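Local atomic coordinates of flavin-dependent thymidylate synthase (Thermus thermophilus, PDB entry 6J61), a protein that probably catalyses the reductive methylation of dUMP to dTMP, taking the methyl group from methylenetetrahydrofolate and using bound FAD with NADPH as the reductant. Residues I49-R54 against A214-L219; F102-F108 against L132-Q136; L237-E243 against A259-F264. One frame throughout, in Å; residues are numbered along the deposited sequence.

Interaction 1: residues I49-R54 against A214-L219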
loop_
_atom_site.group_PDB
_atom_site.type_symbol
_atom_site.label_atom_id
_atom_site.label_comp_id
_atom_site.label_asym_id
_atom_site.label_seq_id
_atom_site.Cartn_x
_atom_site.Cartn_y
_atom_site.Cartn_z
ATOM N N ILE A 49 0.313 -6.167 -25.087
ATOM C CA ILE A 49 -0.131 -5.141 -24.180
ATOM C C ILE A 49 -1.649 -5.115 -24.102
ATOM O O ILE A 49 -2.219 -4.926 -23.031
ATOM C CB ILE A 49 0.423 -3.770 -24.589
ATOM C CG1 ILE A 49 1.928 -3.727 -24.285
ATOM C CG2 ILE A 49 -0.322 -2.669 -23.851
ATOM C CD1 ILE A 49 2.631 -2.447 -24.716
ATOM N N ASP A 50 -2.307 -5.326 -25.234
ATOM C CA ASP A 50 -3.760 -5.327 -25.253
ATOM C C ASP A 50 -4.267 -6.467 -24.385
ATOM O O ASP A 50 -5.211 -6.314 -23.617
ATOM C CB ASP A 50 -4.288 -5.535 -26.662
ATOM C CG ASP A 50 -5.787 -5.415 -26.721
ATOM O OD1 ASP A 50 -6.278 -4.265 -26.736
ATOM O OD2 ASP A 50 -6.476 -6.461 -26.716
ATOM N N TYR A 51 -3.622 -7.614 -24.521
ATOM C CA TYR A 51 -3.985 -8.801 -23.772
ATOM C C TYR A 51 -3.874 -8.597 -22.251
ATOM O O TYR A 51 -4.782 -8.967 -21.495
ATOM C CB TYR A 51 -3.098 -9.968 -24.235
ATOM C CG TYR A 51 -3.292 -11.257 -23.473
ATOM C CD1 TYR A 51 -2.747 -11.425 -22.204
ATOM C CD2 TYR A 51 -4.061 -12.295 -24.000
ATOM C CE1 TYR A 51 -2.965 -12.581 -21.477
ATOM C CE2 TYR A 51 -4.287 -13.463 -23.280
ATOM C CZ TYR A 51 -3.734 -13.592 -22.016
ATOM O OH TYR A 51 -3.954 -14.726 -21.278
ATOM N N LEU A 52 -2.764 -8.007 -21.809
ATOM C CA LEU A 52 -2.529 -7.777 -20.383
ATOM C C LEU A 52 -3.592 -6.876 -19.757
ATOM O O LEU A 52 -4.018 -7.093 -18.630
ATOM C CB LEU A 52 -1.134 -7.167 -20.174
ATOM C CG LEU A 52 0.077 -8.025 -20.570
ATOM C CD1 LEU A 52 1.351 -7.210 -20.428
ATOM C CD2 LEU A 52 0.136 -9.266 -19.706
ATOM N N MET A 53 -3.996 -5.856 -20.499
ATOM C CA MET A 53 -5.012 -4.918 -20.052
ATOM C C MET A 53 -6.347 -5.669 -19.889
ATOM O O MET A 53 -7.000 -5.564 -18.857
ATOM C CB MET A 53 -5.130 -3.796 -21.094
ATOM C CG MET A 53 -6.241 -2.786 -20.877
ATOM S SD MET A 53 -5.922 -1.665 -19.540
ATOM C CE MET A 53 -4.598 -0.720 -20.202
ATOM N N ARG A 54 -6.723 -6.433 -20.912
ATOM C CA ARG A 54 -7.961 -7.224 -20.934
ATOM C C ARG A 54 -8.102 -8.204 -19.782
ATOM O O ARG A 54 -9.164 -8.299 -19.165
ATOM C CB ARG A 54 -8.050 -8.060 -22.216
ATOM C CG ARG A 54 -8.497 -7.341 -23.454
ATOM C CD ARG A 54 -8.692 -8.345 -24.583
ATOM N NE ARG A 54 -7.432 -8.850 -25.119
ATOM C CZ ARG A 54 -7.297 -10.008 -25.759
ATOM N NH1 ARG A 54 -8.343 -10.797 -25.942
ATOM N NH2 ARG A 54 -6.115 -10.376 -26.229
ATOM N N ALA A 214 -4.793 0.621 -25.356
ATOM C CA ALA A 214 -5.510 -0.423 -24.648
ATOM C C ALA A 214 -6.408 0.187 -23.571
ATOM O O ALA A 214 -7.581 -0.179 -23.436
ATOM C CB ALA A 214 -4.510 -1.402 -24.011
ATOM N N PHE A 215 -5.847 1.109 -22.798
ATOM C CA PHE A 215 -6.603 1.757 -21.737
ATOM C C PHE A 215 -7.852 2.445 -22.293
ATOM O O PHE A 215 -8.943 2.306 -21.759
ATOM C CB PHE A 215 -5.725 2.786 -21.009
ATOM C CG PHE A 215 -6.431 3.502 -19.905
ATOM C CD1 PHE A 215 -6.778 2.829 -18.733
ATOM C CD2 PHE A 215 -6.808 4.835 -20.051
ATOM C CE1 PHE A 215 -7.503 3.473 -17.719
ATOM C CE2 PHE A 215 -7.537 5.492 -19.037
ATOM C CZ PHE A 215 -7.884 4.806 -17.877
ATOM N N GLU A 216 -7.685 3.188 -23.374
ATOM C CA GLU A 216 -8.800 3.898 -23.981
ATOM C C GLU A 216 -9.909 2.933 -24.422
ATOM O O GLU A 216 -11.064 3.061 -24.016
ATOM C CB GLU A 216 -8.282 4.704 -25.172
ATOM C CG GLU A 216 -9.314 5.552 -25.853
ATOM C CD GLU A 216 -8.698 6.477 -26.887
ATOM O OE1 GLU A 216 -8.008 5.988 -27.814
ATOM O OE2 GLU A 216 -8.907 7.698 -26.767
ATOM N N GLU A 217 -9.532 1.955 -25.237
ATOM C CA GLU A 217 -10.449 0.959 -25.764
ATOM C C GLU A 217 -11.184 0.128 -24.704
ATOM O O GLU A 217 -12.412 0.059 -24.713
ATOM C CB GLU A 217 -9.669 0.039 -26.719
ATOM C CG GLU A 217 -10.442 -1.133 -27.322
ATOM C CD GLU A 217 -11.737 -0.724 -27.998
ATOM O OE1 GLU A 217 -11.751 0.260 -28.770
ATOM O OE2 GLU A 217 -12.748 -1.410 -27.761
ATOM N N HIS A 218 -10.433 -0.479 -23.787
ATOM C CA HIS A 218 -11.002 -1.340 -22.755
ATOM C C HIS A 218 -11.564 -0.715 -21.478
ATOM O O HIS A 218 -12.498 -1.261 -20.892
ATOM C CB HIS A 218 -9.977 -2.395 -22.364
ATOM C CG HIS A 218 -9.596 -3.305 -23.486
ATOM N ND1 HIS A 218 -10.424 -4.307 -23.946
ATOM C CD2 HIS A 218 -8.494 -3.336 -24.273
ATOM C CE1 HIS A 218 -9.846 -4.915 -24.968
ATOM N NE2 HIS A 218 -8.676 -4.345 -25.187
ATOM N N LEU A 219 -11.018 0.408 -21.028
ATOM C CA LEU A 219 -11.525 0.995 -19.793
ATOM C C LEU A 219 -12.176 2.358 -19.905
ATOM O O LEU A 219 -13.357 2.502 -19.608
ATOM C CB LEU A 219 -10.425 1.044 -18.734
ATOM C CG LEU A 219 -9.979 -0.308 -18.163
ATOM C CD1 LEU A 219 -11.192 -1.116 -17.720
ATOM C CD2 LEU A 219 -9.217 -1.088 -19.218
#
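Met53 and His218 carry the packing of helix 42-54 on helix 209-220 in the ThyX fold, a helix pair whose short segments run 40° apart. Met53 is the knob in a knobs-into-holes fit, seated among Ala214, Phe215, His218 and Leu219. Its CG stands trans to the backbone N (chi1 174°); two further bends then bring SD within 3.4 Å of Leu219 CD2 and turn the CE methyl against Phe215 N and CB, near the plane of the ring at its edge. Behind it, Ala214 CB abuts Met53 CB at 3.8 Å.

The polar half centres on Asp50. His218 NE2 donates to Asp50 OD1 over 2.9 Å, with the acceptor in the imidazole plane; the donor comes from the syn side, 33° out of the carboxylate plane, and makes a second, weak bond to OD2. Arg54 NE grips that same Asp50 OD2 at 3.0 Å, while Arg54 NH1 pairs with Glu258. A leucine in place of His218 has no N-H to offer, and Asp50 OD1 would probably be left without its partner on helix 209-220, the carboxylate tied more one-sidedly to arginine. Glu217 CG lies over the centre of one face of the His218 imidazole, 4.2 Å above its plane.

Interaction 2: residues F102-F108 against L132-Q136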
loop_
_atom_site.group_PDB
_atom_site.type_symbol
_atom_site.label_atom_id
_atom_site.label_comp_id
_atom_site.label_asym_id
_atom_site.label_seq_id
_atom_site.Cartn_x
_atom_site.Cartn_y
_atom_site.Cartn_z
ATOM N N PHE A 102 -4.508 32.564 -5.986
ATOM C CA PHE A 102 -5.788 31.920 -5.795
ATOM C C PHE A 102 -6.446 31.527 -7.096
ATOM O O PHE A 102 -6.277 32.182 -8.121
ATOM C CB PHE A 102 -6.737 32.829 -5.023
ATOM C CG PHE A 102 -6.255 33.180 -3.658
ATOM C CD1 PHE A 102 -5.301 34.174 -3.480
ATOM C CD2 PHE A 102 -6.750 32.516 -2.545
ATOM C CE1 PHE A 102 -4.850 34.507 -2.209
ATOM C CE2 PHE A 102 -6.306 32.838 -1.268
ATOM C CZ PHE A 102 -5.354 33.839 -1.100
ATOM N N TYR A 103 -7.204 30.443 -7.036
ATOM C CA TYR A 103 -7.926 29.952 -8.190
ATOM C C TYR A 103 -9.253 30.693 -8.335
ATOM O O TYR A 103 -10.162 30.530 -7.519
ATOM C CB TYR A 103 -8.208 28.461 -8.045
ATOM C CG TYR A 103 -9.366 28.000 -8.885
ATOM C CD1 TYR A 103 -9.328 28.116 -10.277
ATOM C CD2 TYR A 103 -10.501 27.449 -8.293
ATOM C CE1 TYR A 103 -10.391 27.692 -11.066
ATOM C CE2 TYR A 103 -11.577 27.022 -9.071
ATOM C CZ TYR A 103 -11.514 27.142 -10.458
ATOM O OH TYR A 103 -12.557 26.688 -11.238
ATOM N N GLU A 104 -9.363 31.513 -9.372
ATOM C CA GLU A 104 -10.599 32.233 -9.598
ATOM C C GLU A 104 -11.279 31.569 -10.789
ATOM O O GLU A 104 -10.799 31.631 -11.914
ATOM C CB GLU A 104 -10.303 33.717 -9.842
ATOM C CG GLU A 104 -9.651 34.387 -8.633
ATOM C CD GLU A 104 -9.538 35.906 -8.765
ATOM O OE1 GLU A 104 -10.574 36.562 -9.016
ATOM O OE2 GLU A 104 -8.418 36.444 -8.602
ATOM N N PRO A 105 -12.407 30.900 -10.539
ATOM C CA PRO A 105 -13.154 30.211 -11.589
ATOM C C PRO A 105 -13.540 31.096 -12.763
ATOM O O PRO A 105 -13.642 32.313 -12.635
ATOM C CB PRO A 105 -14.370 29.677 -10.845
ATOM C CG PRO A 105 -14.593 30.712 -9.794
ATOM C CD PRO A 105 -13.194 30.967 -9.299
ATOM N N GLU A 106 -13.733 30.462 -13.913
ATOM C CA GLU A 106 -14.138 31.150 -15.130
ATOM C C GLU A 106 -15.549 31.608 -14.802
ATOM O O GLU A 106 -15.945 32.729 -15.101
ATOM C CB GLU A 106 -14.184 30.159 -16.289
ATOM C CG GLU A 106 -13.921 30.756 -17.651
ATOM C CD GLU A 106 -12.442 30.836 -17.973
ATOM O OE1 GLU A 106 -11.695 31.423 -17.165
ATOM O OE2 GLU A 106 -12.032 30.313 -19.034
ATOM N N ALA A 107 -16.293 30.711 -14.161
ATOM C CA ALA A 107 -17.668 30.968 -13.759
ATOM C C ALA A 107 -18.109 29.929 -12.730
ATOM O O ALA A 107 -17.640 28.792 -12.745
ATOM C CB ALA A 107 -18.579 30.919 -14.975
ATOM N N PHE A 108 -19.002 30.323 -11.831
ATOM C CA PHE A 108 -19.503 29.410 -10.811
ATOM C C PHE A 108 -20.566 28.526 -11.420
ATOM O O PHE A 108 -21.240 28.927 -12.364
ATOM C CB PHE A 108 -20.115 30.185 -9.642
ATOM C CG PHE A 108 -19.104 30.728 -8.679
ATOM C CD1 PHE A 108 -18.416 29.880 -7.827
ATOM C CD2 PHE A 108 -18.843 32.088 -8.619
ATOM C CE1 PHE A 108 -17.485 30.379 -6.927
ATOM C CE2 PHE A 108 -17.915 32.593 -7.724
ATOM C CZ PHE A 108 -17.235 31.736 -6.876
ATOM N N LEU A 132 -15.991 36.344 -3.799
ATOM C CA LEU A 132 -14.893 35.401 -3.664
ATOM C C LEU A 132 -13.611 36.209 -3.582
ATOM O O LEU A 132 -12.756 35.958 -2.734
ATOM C CB LEU A 132 -14.824 34.476 -4.883
ATOM C CG LEU A 132 -13.541 33.646 -5.009
ATOM C CD1 LEU A 132 -13.400 32.732 -3.804
ATOM C CD2 LEU A 132 -13.572 32.844 -6.285
ATOM N N ARG A 133 -13.482 37.182 -4.478
ATOM C CA ARG A 133 -12.297 38.029 -4.505
ATOM C C ARG A 133 -12.129 38.758 -3.180
ATOM O O ARG A 133 -11.010 38.924 -2.690
ATOM C CB ARG A 133 -12.391 39.035 -5.656
ATOM C CG ARG A 133 -12.206 38.407 -7.033
ATOM C CD ARG A 133 -12.360 39.425 -8.169
ATOM N NE ARG A 133 -12.100 38.797 -9.463
ATOM C CZ ARG A 133 -12.316 39.365 -10.646
ATOM N NH1 ARG A 133 -12.802 40.596 -10.726
ATOM N NH2 ARG A 133 -12.049 38.690 -11.758
ATOM N N LYS A 134 -13.252 39.172 -2.600
ATOM C CA LYS A 134 -13.262 39.890 -1.334
ATOM C C LYS A 134 -12.656 39.055 -0.205
ATOM O O LYS A 134 -11.641 39.440 0.387
ATOM C CB LYS A 134 -14.699 40.275 -0.979
ATOM C CG LYS A 134 -14.847 41.619 -0.283
ATOM C CD LYS A 134 -14.227 41.634 1.104
ATOM C CE LYS A 134 -14.442 42.991 1.790
ATOM N NZ LYS A 134 -13.771 44.139 1.091
ATOM N N VAL A 135 -13.273 37.910 0.085
ATOM C CA VAL A 135 -12.789 37.040 1.150
ATOM C C VAL A 135 -11.342 36.601 0.918
ATOM O O VAL A 135 -10.597 36.373 1.870
ATOM C CB VAL A 135 -13.703 35.793 1.332
ATOM C CG1 VAL A 135 -15.102 36.108 0.863
ATOM C CG2 VAL A 135 -13.135 34.593 0.606
ATOM N N GLN A 136 -10.938 36.474 -0.342
ATOM C CA GLN A 136 -9.560 36.094 -0.622
ATOM C C GLN A 136 -8.678 37.229 -0.121
ATOM O O GLN A 136 -7.615 37.002 0.459
ATOM C CB GLN A 136 -9.324 35.916 -2.122
ATOM C CG GLN A 136 -10.100 34.786 -2.760
ATOM C CD GLN A 136 -9.808 34.649 -4.243
ATOM O OE1 GLN A 136 -10.454 33.875 -4.945
ATOM N NE2 GLN A 136 -8.831 35.402 -4.725
#
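Phe102 and Gln136 approach to 7.6 Å between their CA atoms as 102-108, without regular structure, passes the first turn of helix 132-148. Their side chains slide past each other in opposite directions. Gln136 is extended beyond CG, which lays its amide nearly parallel to the Phe102 ring, the planes 17° apart. Gln136 CB sits over the middle of that ring, 4.3 Å from its centroid, and Gln136 NE2 reaches back to Phe102 CB at 3.3 Å. The other end of the amide, OE1, has a weak hydrogen bond from Asn163 ND2, which may help to fix how the group is turned.

This is loop-on-helix packing within the ThyX chain, joining the long connection after strand 87-90 to the helix that the same connection leads into. The helix also packs on the fourth subunit, where Leu132 meets Val159 and Val135 meets Ala142 of that neighbouring chain. Asp11 OD2 accepts from the backbone N of Glu104 and so helps to place the loop.

A salt bridge lies on the more open side. Arg133, stretched from CG to NE, presents NE in its guanidinium plane to Glu104 OE1 at 2.7 Å, and the N-H meets the oxygen end-on with an angle of 156°. Carboxylate and guanidinium stand almost perpendicular, so a single oxygen does the gripping. On the apolar side Leu132 holds CG trans to its backbone N (chi1 167°), sending CD2 against Pro105 CD at 3.6 Å. The same methyl touches Phe108 CZ at 3.9 Å, while Pro105 CG lies over one face of the Phe108 ring, offset toward the rim.

Interaction 3: residues L237-E243 against A259-F264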
loop_
_atom_site.group_PDB
_atom_site.type_symbol
_atom_site.label_atom_id
_atom_site.label_comp_id
_atom_site.label_asym_id
_atom_site.label_seq_id
_atom_site.Cartn_x
_atom_site.Cartn_y
_atom_site.Cartn_z
ATOM N N LEU A 237 -30.446 -11.466 -27.052
ATOM C CA LEU A 237 -29.500 -11.874 -28.087
ATOM C C LEU A 237 -28.997 -13.300 -27.936
ATOM O O LEU A 237 -28.977 -13.849 -26.837
ATOM C CB LEU A 237 -28.286 -10.942 -28.068
ATOM C CG LEU A 237 -28.525 -9.433 -28.026
ATOM C CD1 LEU A 237 -27.244 -8.740 -27.600
ATOM C CD2 LEU A 237 -28.996 -8.939 -29.391
ATOM N N THR A 238 -28.577 -13.887 -29.050
ATOM C CA THR A 238 -28.031 -15.241 -29.054
ATOM C C THR A 238 -26.555 -15.098 -29.380
ATOM O O THR A 238 -26.138 -14.089 -29.942
ATOM C CB THR A 238 -28.664 -16.134 -30.146
ATOM O OG1 THR A 238 -28.440 -15.544 -31.431
ATOM C CG2 THR A 238 -30.156 -16.298 -29.913
ATOM N N PRO A 239 -25.745 -16.105 -29.028
ATOM C CA PRO A 239 -24.305 -16.079 -29.291
ATOM C C PRO A 239 -23.967 -15.691 -30.729
ATOM O O PRO A 239 -23.310 -14.677 -30.974
ATOM C CB PRO A 239 -23.885 -17.503 -28.948
ATOM C CG PRO A 239 -24.770 -17.810 -27.774
ATOM C CD PRO A 239 -26.115 -17.308 -28.262
ATOM N N GLU A 240 -24.427 -16.510 -31.667
ATOM C CA GLU A 240 -24.215 -16.301 -33.097
ATOM C C GLU A 240 -24.446 -14.849 -33.529
ATOM O O GLU A 240 -23.610 -14.250 -34.210
ATOM C CB GLU A 240 -25.155 -17.231 -33.878
ATOM C CG GLU A 240 -25.278 -16.944 -35.376
ATOM C CD GLU A 240 -24.109 -17.476 -36.189
ATOM O OE1 GLU A 240 -24.065 -17.210 -37.413
ATOM O OE2 GLU A 240 -23.236 -18.164 -35.611
ATOM N N VAL A 241 -25.586 -14.292 -33.136
ATOM C CA VAL A 241 -25.941 -12.919 -33.490
ATOM C C VAL A 241 -24.922 -11.912 -32.964
ATOM O O VAL A 241 -24.450 -11.042 -33.702
ATOM C CB VAL A 241 -27.337 -12.548 -32.921
ATOM C CG1 VAL A 241 -27.698 -11.116 -33.285
ATOM C CG2 VAL A 241 -28.382 -13.508 -33.457
ATOM N N TYR A 242 -24.598 -12.040 -31.680
ATOM C CA TYR A 242 -23.650 -11.151 -31.018
ATOM C C TYR A 242 -22.319 -11.234 -31.736
ATOM O O TYR A 242 -21.725 -10.214 -32.082
ATOM C CB TYR A 242 -23.486 -11.557 -29.539
ATOM C CG TYR A 242 -22.757 -10.540 -28.672
ATOM C CD1 TYR A 242 -22.935 -9.170 -28.865
ATOM C CD2 TYR A 242 -21.913 -10.948 -27.644
ATOM C CE1 TYR A 242 -22.293 -8.238 -28.061
ATOM C CE2 TYR A 242 -21.264 -10.018 -26.830
ATOM C CZ TYR A 242 -21.459 -8.667 -27.047
ATOM O OH TYR A 242 -20.813 -7.742 -26.259
ATOM N N GLU A 243 -21.876 -12.463 -31.971
ATOM C CA GLU A 243 -20.615 -12.704 -32.642
ATOM C C GLU A 243 -20.515 -11.987 -33.986
ATOM O O GLU A 243 -19.560 -11.251 -34.228
ATOM C CB GLU A 243 -20.413 -14.196 -32.837
ATOM C CG GLU A 243 -19.126 -14.546 -33.530
ATOM C CD GLU A 243 -19.054 -16.014 -33.851
ATOM O OE1 GLU A 243 -19.974 -16.509 -34.545
ATOM O OE2 GLU A 243 -18.086 -16.670 -33.409
ATOM N N ALA A 259 -15.202 -11.781 -25.563
ATOM C CA ALA A 259 -16.354 -10.879 -25.562
ATOM C C ALA A 259 -17.653 -11.670 -25.443
ATOM O O ALA A 259 -18.608 -11.242 -24.791
ATOM C CB ALA A 259 -16.370 -10.035 -26.837
ATOM N N LEU A 260 -17.687 -12.826 -26.090
ATOM C CA LEU A 260 -18.860 -13.674 -26.040
ATOM C C LEU A 260 -18.926 -14.328 -24.669
ATOM O O LEU A 260 -19.990 -14.370 -24.044
ATOM C CB LEU A 260 -18.789 -14.756 -27.119
ATOM C CG LEU A 260 -18.870 -14.316 -28.578
ATOM C CD1 LEU A 260 -18.680 -15.524 -29.477
ATOM C CD2 LEU A 260 -20.196 -13.655 -28.842
ATOM N N GLU A 261 -17.784 -14.832 -24.205
ATOM C CA GLU A 261 -17.717 -15.498 -22.906
ATOM C C GLU A 261 -18.035 -14.548 -21.751
ATOM O O GLU A 261 -18.253 -14.982 -20.625
ATOM C CB GLU A 261 -16.338 -16.153 -22.711
ATOM C CG GLU A 261 -16.031 -17.243 -23.750
ATOM C CD GLU A 261 -14.723 -17.997 -23.491
ATOM O OE1 GLU A 261 -13.651 -17.354 -23.439
ATOM O OE2 GLU A 261 -14.761 -19.242 -23.349
ATOM N N LYS A 262 -18.076 -13.252 -22.040
ATOM C CA LYS A 262 -18.387 -12.256 -21.022
ATOM C C LYS A 262 -19.896 -12.161 -20.820
ATOM O O LYS A 262 -20.364 -11.819 -19.738
ATOM C CB LYS A 262 -17.883 -10.873 -21.435
ATOM C CG LYS A 262 -16.383 -10.678 -21.429
ATOM C CD LYS A 262 -16.089 -9.229 -21.797
ATOM C CE LYS A 262 -14.615 -8.914 -21.862
ATOM N NZ LYS A 262 -14.481 -7.492 -22.246
ATOM N N VAL A 263 -20.641 -12.449 -21.882
ATOM C CA VAL A 263 -22.096 -12.383 -21.859
ATOM C C VAL A 263 -22.762 -13.749 -21.665
ATOM O O VAL A 263 -23.783 -13.861 -20.988
ATOM C CB VAL A 263 -22.625 -11.756 -23.181
ATOM C CG1 VAL A 263 -24.126 -12.001 -23.327
ATOM C CG2 VAL A 263 -22.328 -10.262 -23.204
ATOM N N PHE A 264 -22.163 -14.785 -22.240
ATOM C CA PHE A 264 -22.737 -16.118 -22.174
ATOM C C PHE A 264 -21.929 -17.174 -21.428
ATOM O O PHE A 264 -22.479 -17.928 -20.628
ATOM C CB PHE A 264 -23.006 -16.602 -23.598
ATOM C CG PHE A 264 -23.975 -15.746 -24.354
ATOM C CD1 PHE A 264 -25.332 -15.765 -24.041
ATOM C CD2 PHE A 264 -23.539 -14.929 -25.388
ATOM C CE1 PHE A 264 -26.245 -14.981 -24.753
ATOM C CE2 PHE A 264 -24.440 -14.143 -26.105
ATOM C CZ PHE A 264 -25.798 -14.172 -25.785
#
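Pro239 and Phe264 make the aromatic contact: Pro239 CG lies squarely over the phenyl ring, 3.9 Å from its centroid and 10° off the normal, a CH-pi arrangement. The ring is pressed from its opposite face by the CG1 methyl of neighbouring Val263. At its edge, Phe264 CZ comes in plane to Leu237 O at 3.4 Å. Tyr242 does much the same, turning its ring edge to the main chain, with CE2 3.6 Å from Ala259 O.

These residues join helices 239-249 and 253-263 into a roughly antiparallel helical hairpin, the short segments running 139° apart, which probably belongs to the extra C-terminal domain of this enzyme. The second subunit packs on it, its Leu225 against Tyr242 and its Leu233 against Leu237.

Apolar contacts line the gap between the helices. Tyr242 carries CG trans to its backbone N (chi1 -168°), which directs the ring across to Leu260 and Val263; Tyr242 CD2 meets Leu260 CD2 at 3.4 Å, and Tyr242 CE2 meets Val263 CG2 at 3.8 Å. Leu260 CD1 rests on Glu243 CB at 4.0 Å.

No hydrogen bond crosses; within 259-264, Leu260 O accepts from both Val263 N and Phe264 N.

How the interactions relate
Interactions 1 and 3 lie on the same side of the chain, their centres about 20 Å apart and their nearest atoms about 5 Å, and both touch the second subunit. Helix 253-263 connects them: it supplies Glu258 to Arg54 of interaction 1 and, one residue on, begins 259-264. Interaction 2 is nested in the loop that interaction 1 closes, yet sits across the chain's centre, its centre about 40 Å from that of interaction 1 and about 52 Å from that of interaction 3. The Arg54 side chain is about 9 Å from a bound FAD, while that of Phe102 is about 10 Å from the side chain of Arg157, a predicted dUMP-binding residue. Interaction 3 is remote from both.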